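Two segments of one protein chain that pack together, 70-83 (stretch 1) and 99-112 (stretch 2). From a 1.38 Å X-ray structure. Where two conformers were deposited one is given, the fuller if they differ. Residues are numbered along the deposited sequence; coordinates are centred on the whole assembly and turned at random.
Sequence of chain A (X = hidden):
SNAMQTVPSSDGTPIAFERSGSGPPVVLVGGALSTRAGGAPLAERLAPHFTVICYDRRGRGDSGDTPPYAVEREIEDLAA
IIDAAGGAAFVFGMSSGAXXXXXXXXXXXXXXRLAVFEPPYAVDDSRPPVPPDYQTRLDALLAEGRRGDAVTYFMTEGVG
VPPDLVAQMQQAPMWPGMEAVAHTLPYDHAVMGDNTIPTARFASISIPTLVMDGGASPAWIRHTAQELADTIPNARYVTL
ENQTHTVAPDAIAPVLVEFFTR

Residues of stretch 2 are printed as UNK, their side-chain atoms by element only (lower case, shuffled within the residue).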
# COMPACT_ATOMS: atom_id res chain seq x y z
N ALA A 70 -7.68 14.47 0.88
CA ALA A 70 -8.12 13.93 2.16
C ALA A 70 -8.02 12.42 2.04
O ALA A 70 -8.24 11.87 0.96
CB ALA A 70 -9.55 14.35 2.48
N VAL A 71 -7.69 11.75 3.15
CA VAL A 71 -7.65 10.30 3.15
C VAL A 71 -9.00 9.73 2.70
O VAL A 71 -9.05 8.74 1.97
CB VAL A 71 -7.22 9.73 4.53
CG1 VAL A 71 -7.22 8.21 4.52
CG2 VAL A 71 -5.85 10.27 4.93
N GLU A 72 -10.10 10.37 3.11
CA GLU A 72 -11.43 9.91 2.71
C GLU A 72 -11.58 9.84 1.19
O GLU A 72 -12.30 8.98 0.68
CB GLU A 72 -12.51 10.80 3.33
CG GLU A 72 -13.91 10.22 3.24
CD GLU A 72 -14.15 9.12 4.27
OE1 GLU A 72 -13.43 9.08 5.29
OE2 GLU A 72 -15.07 8.31 4.05
N ARG A 73 -10.92 10.73 0.47
CA ARG A 73 -11.00 10.68 -0.99
C ARG A 73 -10.38 9.39 -1.52
O ARG A 73 -10.90 8.82 -2.48
CB ARG A 73 -10.34 11.89 -1.67
CG ARG A 73 -10.89 13.25 -1.25
CD ARG A 73 -12.33 13.46 -1.74
NE ARG A 73 -13.31 12.96 -0.78
CZ ARG A 73 -13.62 13.57 0.36
NH1 ARG A 73 -14.53 13.04 1.16
NH2 ARG A 73 -13.03 14.71 0.69
N GLU A 74 -9.27 8.94 -0.93
CA GLU A 74 -8.67 7.68 -1.40
C GLU A 74 -9.47 6.44 -1.00
O GLU A 74 -9.46 5.44 -1.72
CB GLU A 74 -7.21 7.56 -0.96
CG GLU A 74 -6.34 8.68 -1.54
CD GLU A 74 -4.90 8.25 -1.74
OE1 GLU A 74 -4.07 8.48 -0.84
OE2 GLU A 74 -4.60 7.66 -2.80
N ILE A 75 -10.17 6.51 0.13
CA ILE A 75 -11.11 5.44 0.47
C ILE A 75 -12.23 5.42 -0.58
O ILE A 75 -12.62 4.35 -1.05
CB ILE A 75 -11.67 5.64 1.89
CG1 ILE A 75 -10.53 5.49 2.90
CG2 ILE A 75 -12.79 4.64 2.18
CD1 ILE A 75 -10.95 5.84 4.34
N GLU A 76 -12.72 6.59 -0.98
CA GLU A 76 -13.74 6.67 -2.01
C GLU A 76 -13.21 6.17 -3.36
O GLU A 76 -13.95 5.54 -4.13
CB GLU A 76 -14.27 8.11 -2.12
CG GLU A 76 -15.06 8.53 -0.88
CD GLU A 76 -15.24 10.04 -0.75
OE1 GLU A 76 -14.86 10.80 -1.66
OE2 GLU A 76 -15.79 10.46 0.29
N ASP A 77 -11.93 6.43 -3.64
CA ASP A 77 -11.34 5.90 -4.87
C ASP A 77 -11.39 4.37 -4.85
O ASP A 77 -11.77 3.73 -5.84
CB ASP A 77 -9.88 6.35 -5.06
CG ASP A 77 -9.73 7.86 -5.23
OD1 ASP A 77 -10.69 8.54 -5.64
OD2 ASP A 77 -8.63 8.37 -4.96
N LEU A 78 -10.96 3.78 -3.74
CA LEU A 78 -10.97 2.34 -3.61
C LEU A 78 -12.41 1.81 -3.70
O LEU A 78 -12.66 0.78 -4.34
CB LEU A 78 -10.29 1.92 -2.31
CG LEU A 78 -10.28 0.42 -2.00
CD1 LEU A 78 -9.70 -0.37 -3.17
CD2 LEU A 78 -9.49 0.16 -0.71
N ALA A 79 -13.37 2.52 -3.11
CA ALA A 79 -14.77 2.12 -3.24
C ALA A 79 -15.22 2.07 -4.71
O ALA A 79 -15.92 1.14 -5.13
CB ALA A 79 -15.66 3.05 -2.43
N ALA A 80 -14.80 3.05 -5.50
CA ALA A 80 -15.14 3.08 -6.92
C ALA A 80 -14.52 1.91 -7.66
O ALA A 80 -15.14 1.34 -8.56
CB ALA A 80 -14.71 4.42 -7.54
N ILE A 81 -13.30 1.56 -7.30
CA ILE A 81 -12.61 0.44 -7.93
C ILE A 81 -13.25 -0.91 -7.53
O ILE A 81 -13.37 -1.81 -8.36
CB ILE A 81 -11.10 0.48 -7.60
CG1 ILE A 81 -10.47 1.71 -8.27
CG2 ILE A 81 -10.41 -0.81 -8.04
CD1 ILE A 81 -10.57 1.72 -9.78
N ILE A 82 -13.63 -1.05 -6.26
CA ILE A 82 -14.34 -2.25 -5.85
C ILE A 82 -15.67 -2.35 -6.62
O ILE A 82 -16.08 -3.45 -6.99
CB ILE A 82 -14.53 -2.31 -4.32
CG1 ILE A 82 -13.18 -2.48 -3.64
CG2 ILE A 82 -15.45 -3.49 -3.91
CD1 ILE A 82 -13.22 -2.25 -2.16
N ASP A 83 -16.33 -1.22 -6.87
CA ASP A 83 -17.52 -1.23 -7.73
C ASP A 83 -17.19 -1.70 -9.15
O ASP A 83 -17.92 -2.51 -9.72
CB ASP A 83 -18.22 0.13 -7.74
CG ASP A 83 -19.18 0.28 -6.58
OD1 ASP A 83 -19.75 -0.74 -6.13
OD2 ASP A 83 -19.35 1.42 -6.10
N UNK A 99 -2.19 0.17 4.79
CA UNK A 99 -2.81 1.10 5.72
C UNK A 99 -4.12 1.61 5.16
O UNK A 99 -5.15 1.63 5.85
N UNK A 100 -4.11 2.01 3.90
CA UNK A 100 -5.31 2.51 3.25
C UNK A 100 -6.39 1.43 3.22
O UNK A 100 -7.57 1.71 3.47
c UNK A 100 -5.55 3.87 -0.42
c UNK A 100 -6.82 4.65 1.59
c UNK A 100 -6.11 3.48 0.94
c UNK A 100 -4.97 2.99 1.83
N UNK A 101 -5.99 0.20 2.90
CA UNK A 101 -6.93 -0.91 2.83
C UNK A 101 -7.55 -1.22 4.19
O UNK A 101 -8.75 -1.51 4.27
o UNK A 101 -5.80 -1.91 0.93
c UNK A 101 -6.26 -2.16 2.25
N UNK A 102 -6.73 -1.17 5.25
CA UNK A 102 -7.24 -1.39 6.60
C UNK A 102 -8.21 -0.28 7.00
O UNK A 102 -9.27 -0.56 7.57
c UNK A 102 -6.08 -1.50 7.61
c UNK A 102 -5.93 -3.92 8.24
c UNK A 102 -3.83 -2.56 8.03
c UNK A 102 -5.24 -2.77 7.49
N UNK A 103 -7.87 0.97 6.71
CA UNK A 103 -8.79 2.07 6.96
C UNK A 103 -10.10 1.87 6.20
O UNK A 103 -11.18 2.11 6.74
c UNK A 103 -6.33 5.06 6.78
c UNK A 103 -6.96 3.84 7.43
c UNK A 103 -8.15 3.41 6.58
c UNK A 103 -7.43 4.16 8.83
N UNK A 104 -10.01 1.43 4.95
CA UNK A 104 -11.20 1.23 4.13
C UNK A 104 -12.07 0.12 4.72
O UNK A 104 -13.30 0.24 4.77
c UNK A 104 -10.81 0.90 2.69
N UNK A 105 -11.44 -0.95 5.17
CA UNK A 105 -12.16 -2.06 5.79
C UNK A 105 -12.86 -1.60 7.06
O UNK A 105 -14.02 -1.92 7.30
c UNK A 105 -11.21 -3.21 6.08
N UNK A 106 -12.15 -0.82 7.88
CA UNK A 106 -12.72 -0.32 9.13
C UNK A 106 -13.86 0.65 8.86
O UNK A 106 -14.76 0.80 9.70
c UNK A 106 -11.63 0.36 9.96
N UNK A 107 -13.83 1.30 7.71
CA UNK A 107 -14.85 2.27 7.34
C UNK A 107 -16.09 1.62 6.75
O UNK A 107 -17.07 2.30 6.47
o UNK A 107 -13.23 4.03 6.90
c UNK A 107 -14.30 3.29 6.34
N UNK A 108 -16.03 0.31 6.53
CA UNK A 108 -17.19 -0.42 6.05
C UNK A 108 -17.28 -0.69 4.55
O UNK A 108 -18.35 -1.05 4.07
N UNK A 109 -16.19 -0.51 3.81
CA UNK A 109 -16.24 -0.88 2.39
C UNK A 109 -16.47 -2.38 2.23
O UNK A 109 -16.09 -3.16 3.11
c UNK A 109 -13.68 1.20 0.31
c UNK A 109 -14.97 -0.48 1.64
c UNK A 109 -14.71 1.02 1.42
c UNK A 109 -15.97 1.77 1.08
N UNK A 110 -17.07 -2.79 1.10
CA UNK A 110 -17.37 -4.21 0.88
C UNK A 110 -16.14 -5.01 0.46
O UNK A 110 -16.02 -5.49 -0.67
c UNK A 110 -17.68 -1.92 0.08
c UNK A 110 -18.44 -4.17 -0.22
c UNK A 110 -18.18 -2.90 -0.96
N UNK A 111 -15.22 -5.13 1.41
CA UNK A 111 -14.03 -5.96 1.29
C UNK A 111 -14.33 -7.28 1.99
O UNK A 111 -14.64 -7.30 3.19
c UNK A 111 -12.82 -5.26 1.95
c UNK A 111 -11.48 -3.06 1.90
c UNK A 111 -12.55 -3.92 1.25
c UNK A 111 -11.58 -6.14 1.89
N UNK A 112 -14.28 -8.39 1.25
CA UNK A 112 -14.73 -9.66 1.80
C UNK A 112 -13.61 -10.46 2.47
O UNK A 112 -13.87 -11.19 3.43
o UNK A 112 -14.59 -10.63 -0.40
c UNK A 112 -16.74 -9.81 0.31
c UNK A 112 -15.44 -10.50 0.74
O HOH W 1 -13.31 6.93 7.09

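Position 99 has no side-chain atoms and lies out of reach of stretch 1; it is Gly 99. Position 100 carries four carbons forked at the second, and a carbon at the end of the fork lies 4.0 Å from CG1 of Ile 75. Leu 100 fits, and its CD1 is also 3.9 Å from CB of Glu 74. Position 101 has one carbon, then one oxygen, with CA-to-CB pointing away: Ser 101. Position 102, again four carbons forked at the second, is out of reach of stretch 1: Leu 102.

Position 103 repeats that fork but points toward stretch 1, its CB 4.3 Å from CD1 of Ile 75. This is Leu 103, whose CD1 lies 4.0 Å from CG1 of Val 71. At 104 a single carbon identifies Ala 104; its CB is 3.7 Å from CD2 of Leu 78, and its CA is 5.6 Å from CA of Ile 75, a close backbone approach that the small side chain accommodates. Positions 105 and 106 also bear one carbon each but make no contact: Ala 105 and Ala 106.

Position 107 shows one carbon and one oxygen, the oxygen 3.9 Å from CD1 of Ile 75. As Ser 107, it donates from OG to O of Leu 103 at 2.8 Å, turning back onto its own helix, while water 1 donates both to this OG (2.9 Å) and to OE1 of Glu 72 (2.8 Å). Position 108 has no side chain and a phi of 97°, where a CB would jam against the preceding carbonyl oxygen: Gly 108, in a Schellman motif.

Position 109 has four carbons forked at the second, with one terminal carbon 3.6 Å from O of Ile 75 and the other 3.7 Å from CB of Ala 79. It is Leu 109, these carbons being CD1 and CD2. Position 110 closes three carbons onto its backbone N, the signature of Pro 110; its CG is 4.1 Å from CG2 of Ile 82. Position 111 has four carbons and no other side-chain element, forked at the first, with one arm two carbons long and the other a single carbon: Ile 111, whose CG1 is 3.9 Å from CD1 of Ile 82. Position 112 has one carbon bearing an oxygen and a carbon, beyond contact: Thr 112.

The helices cross at -80°, with axes 9.8 Å apart. Direct packing is apolar, without hydrogen bonds across the stretches, and buries 580 Å² in total. Ile 75 meets Leu 100, Leu 103 and Ala 104; beyond the second helix, Leu 109 extends the contact along the first to Ala 79 and Ile 82.

Stretch 2, residues 99-112: GLSLLAAASGLPIT
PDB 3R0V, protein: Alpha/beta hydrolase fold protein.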